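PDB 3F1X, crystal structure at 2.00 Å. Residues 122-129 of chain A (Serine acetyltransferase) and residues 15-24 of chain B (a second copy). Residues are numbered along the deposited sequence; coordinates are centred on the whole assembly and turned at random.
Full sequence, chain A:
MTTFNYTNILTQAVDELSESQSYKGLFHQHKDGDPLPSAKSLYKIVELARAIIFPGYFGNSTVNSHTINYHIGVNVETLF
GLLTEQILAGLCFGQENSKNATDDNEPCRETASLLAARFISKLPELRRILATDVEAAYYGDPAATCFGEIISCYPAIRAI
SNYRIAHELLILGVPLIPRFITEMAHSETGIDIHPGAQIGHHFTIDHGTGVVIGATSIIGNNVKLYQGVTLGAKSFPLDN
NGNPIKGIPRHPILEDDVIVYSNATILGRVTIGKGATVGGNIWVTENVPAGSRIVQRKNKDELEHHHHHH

Chain A (122-129) KLPELRRI
Chain B (15-24) DELSESQSYK

Two copies of serine acetyltransferase meet here, a helix of chain A against the end of a helix of chain B and the loop that follows. The chain A stretch is helical through I129(A), with phi/psi near -60/-40, and the helix runs on later in the chain. Its backbone hydrogen bonds run from L126(A) N to K122(A) O at 2.9 Å, R127(A) N to L123(A) O at 2.9 Å, R128(A) N to P124(A) O at 3.1 Å and I129(A) N to E125(A) O at 3.0 Å. In chain B a helix that begins earlier in the chain ends at L17(B). S18(B) leaves it at -90/24, E19(B) takes an unusual -128/-100, and S20(B) takes positive phi at 54/88. P124(A) CA lies 5.7 Å from L17(B) CA, and R128(A) CA lies 8.0 Å from Y23(B) CA. The two stretches bury 434 Å² in all.

Hydrogen bonds centre on R127(A). Its CB points toward chain B, with chi1 to chi3 t, t, m. L17(B) is the last helical residue, and its O makes no i to i+4 bond to Q21(B) N. L17(B) O accepts from R127(A) NH1 at 2.9 Å and from R127(A) NH2 at 3.1 Å, a forked arrangement. NH1 of R127(A) also donates to S20(B) OG at 3.2 Å; that serine is m and lies at the guanidinium edge. R127(A) NE and NH2 are also bonded elsewhere in the structure.

Packing covers both faces of this guanidinium. Over one face lies Y23(B) CE2; over the opposite face lies L17(B) CD2, 3.7 Å from R127(A) NH2. R127(A) CD makes a CH-pi contact, 3.7 Å from the centroid of the Y23(B) ring and 21° off its normal. Y23(B) has chi1 t and chi2 60°, but is poorly ordered.

The apolar contacts use the same leucine methyl. L17(B) is m, t; its CB points sideways, but its end comes nearer. L17(B) CD2 is 3.7 Å from P124(A) CG and 3.9 Å from L123(A) CB. P124(A) has a C-gamma exo pucker and L123(A) is m, t.

Charged contacts lie nearer solvent. R128(A) is m, t, t with chi4 110°; its CB points away, yet its end returns. R128(A) NH2 makes a long salt bridge to E16(B) OE1 at 3.8 Å. A water also bridges the pair, accepting from R128(A) NH2 at 3.1 Å and donating to E16(B) OE1 at 2.8 Å. E16(B) is m, t, chi3 56°. Within chain A, R128(A) NH1 forms a salt bridge to E125(A) OE1 at 2.8 Å, its hydrogen bond weak. E125(A) is t, p.

Within the loop, S20(B) N donates to E19(B) OE1 at 2.9 Å.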

# COMPACT_ATOMS: atom_id res chain seq x y z
N LYS A 122 23.22 22.07 -6.07
CA LYS A 122 24.46 21.47 -5.59
C LYS A 122 24.60 20.00 -5.98
O LYS A 122 25.66 19.40 -5.78
CB LYS A 122 24.56 21.59 -4.07
CG LYS A 122 25.25 22.85 -3.58
CD LYS A 122 24.49 24.11 -3.95
CE LYS A 122 25.22 25.35 -3.45
NZ LYS A 122 24.47 26.61 -3.73
N LEU A 123 23.54 19.41 -6.53
CA LEU A 123 23.59 18.00 -6.93
C LEU A 123 24.68 17.67 -7.94
O LEU A 123 25.28 16.60 -7.88
CB LEU A 123 22.22 17.56 -7.45
CG LEU A 123 21.16 17.49 -6.35
CD1 LEU A 123 19.78 17.22 -6.93
CD2 LEU A 123 21.56 16.39 -5.37
N PRO A 124 24.95 18.58 -8.90
CA PRO A 124 26.01 18.25 -9.87
C PRO A 124 27.36 18.10 -9.17
O PRO A 124 28.15 17.21 -9.49
CB PRO A 124 25.98 19.44 -10.83
CG PRO A 124 24.52 19.84 -10.82
CD PRO A 124 24.17 19.75 -9.34
N GLU A 125 27.61 18.96 -8.19
CA GLU A 125 28.85 18.92 -7.44
C GLU A 125 28.87 17.68 -6.54
O GLU A 125 29.90 17.02 -6.41
CB GLU A 125 28.99 20.19 -6.60
CG GLU A 125 30.24 20.27 -5.72
CD GLU A 125 31.54 20.24 -6.52
OE1 GLU A 125 31.59 20.87 -7.60
OE2 GLU A 125 32.51 19.60 -6.06
N LEU A 126 27.74 17.37 -5.93
CA LEU A 126 27.67 16.19 -5.07
C LEU A 126 27.98 14.95 -5.89
O LEU A 126 28.68 14.05 -5.43
CB LEU A 126 26.28 16.07 -4.43
CG LEU A 126 25.96 17.15 -3.38
CD1 LEU A 126 24.55 16.95 -2.86
CD2 LEU A 126 26.96 17.07 -2.23
N ARG A 127 27.48 14.92 -7.12
CA ARG A 127 27.73 13.79 -8.01
C ARG A 127 29.23 13.67 -8.27
O ARG A 127 29.77 12.56 -8.30
CB ARG A 127 27.00 13.97 -9.34
CG ARG A 127 27.32 12.90 -10.37
CD ARG A 127 26.73 13.26 -11.73
NE ARG A 127 25.28 13.10 -11.76
CZ ARG A 127 24.52 13.39 -12.81
NH1 ARG A 127 25.07 13.85 -13.92
NH2 ARG A 127 23.21 13.21 -12.75
N ARG A 128 29.89 14.81 -8.48
CA ARG A 128 31.33 14.82 -8.73
C ARG A 128 32.12 14.28 -7.55
O ARG A 128 33.07 13.53 -7.72
CB ARG A 128 31.82 16.24 -9.04
CG ARG A 128 31.25 16.85 -10.30
CD ARG A 128 31.90 18.19 -10.60
NE ARG A 128 31.14 18.92 -11.60
CZ ARG A 128 30.44 20.02 -11.35
NH1 ARG A 128 30.40 20.51 -10.12
NH2 ARG A 128 29.76 20.62 -12.32
N ILE A 129 31.72 14.68 -6.34
CA ILE A 129 32.43 14.22 -5.16
C ILE A 129 32.16 12.74 -4.89
O ILE A 129 33.08 11.97 -4.68
CB ILE A 129 32.05 15.03 -3.90
CG1 ILE A 129 32.32 16.52 -4.13
CG2 ILE A 129 32.85 14.54 -2.70
CD1 ILE A 129 31.90 17.42 -2.99
N ASP B 15 19.77 20.81 -16.39
CA ASP B 15 20.64 20.81 -17.57
C ASP B 15 22.01 20.22 -17.26
O ASP B 15 22.53 19.42 -18.02
CB ASP B 15 20.81 22.23 -18.12
CG ASP B 15 19.49 22.84 -18.57
OD1 ASP B 15 18.59 22.07 -18.97
OD2 ASP B 15 19.37 24.08 -18.55
N GLU B 16 22.59 20.63 -16.13
CA GLU B 16 23.90 20.16 -15.71
C GLU B 16 23.90 18.68 -15.37
O GLU B 16 24.84 17.96 -15.67
CB GLU B 16 24.38 20.93 -14.48
CG GLU B 16 24.81 22.34 -14.73
CD GLU B 16 25.43 22.96 -13.48
OE1 GLU B 16 26.40 22.39 -12.94
OE2 GLU B 16 24.93 24.02 -13.04
N LEU B 17 22.83 18.25 -14.71
CA LEU B 17 22.70 16.86 -14.30
C LEU B 17 22.44 15.91 -15.46
O LEU B 17 22.74 14.72 -15.37
CB LEU B 17 21.58 16.74 -13.27
CG LEU B 17 21.89 17.36 -11.90
CD1 LEU B 17 20.62 17.52 -11.09
CD2 LEU B 17 22.90 16.51 -11.17
N SER B 18 21.88 16.43 -16.54
CA SER B 18 21.52 15.62 -17.71
C SER B 18 22.59 15.46 -18.78
O SER B 18 22.27 15.18 -19.93
CB SER B 18 20.25 16.18 -18.36
OG SER B 18 19.15 16.21 -17.46
N GLU B 19 23.86 15.62 -18.43
CA GLU B 19 24.94 15.48 -19.42
C GLU B 19 26.05 14.52 -18.98
O GLU B 19 25.91 13.31 -19.11
CB GLU B 19 25.53 16.86 -19.74
CG GLU B 19 25.34 17.89 -18.65
CD GLU B 19 26.64 18.54 -18.23
OE1 GLU B 19 27.52 17.82 -17.71
OE2 GLU B 19 26.77 19.77 -18.42
N SER B 20 27.15 15.09 -18.49
CA SER B 20 28.29 14.31 -18.01
C SER B 20 28.87 13.29 -18.99
O SER B 20 28.48 12.12 -18.98
CB SER B 20 27.92 13.59 -16.71
OG SER B 20 27.68 14.51 -15.65
N GLN B 21 29.81 13.73 -19.82
CA GLN B 21 30.44 12.82 -20.78
C GLN B 21 31.51 12.06 -20.00
O GLN B 21 31.88 10.93 -20.35
CB GLN B 21 31.09 13.60 -21.92
CG GLN B 21 31.24 12.80 -23.20
CD GLN B 21 29.91 12.50 -23.86
OE1 GLN B 21 29.18 13.42 -24.25
NE2 GLN B 21 29.58 11.22 -23.98
N SER B 22 32.00 12.68 -18.93
CA SER B 22 33.01 12.08 -18.08
C SER B 22 32.33 11.17 -17.06
O SER B 22 32.86 10.11 -16.72
CB SER B 22 33.83 13.16 -17.37
OG SER B 22 33.01 14.00 -16.57
N TYR B 23 31.16 11.59 -16.58
CA TYR B 23 30.41 10.79 -15.61
C TYR B 23 29.70 9.63 -16.30
O TYR B 23 28.67 9.13 -15.84
CB TYR B 23 29.40 11.63 -14.83
CG TYR B 23 28.61 10.80 -13.85
CD1 TYR B 23 29.25 10.09 -12.83
CD2 TYR B 23 27.23 10.67 -13.96
CE1 TYR B 23 28.53 9.27 -11.95
CE2 TYR B 23 26.50 9.85 -13.09
CZ TYR B 23 27.16 9.16 -12.09
OH TYR B 23 26.44 8.35 -11.22
N LYS B 24 30.24 9.23 -17.44
CA LYS B 24 29.73 8.07 -18.15
C LYS B 24 30.60 7.05 -17.42
O LYS B 24 30.47 5.84 -17.59
CB LYS B 24 30.11 8.13 -19.63
CG LYS B 24 28.93 8.20 -20.58
CD LYS B 24 28.13 9.48 -20.41
CE LYS B 24 26.98 9.56 -21.41
NZ LYS B 24 26.23 10.85 -21.31
O HOH W 1 28.03 22.58 -10.71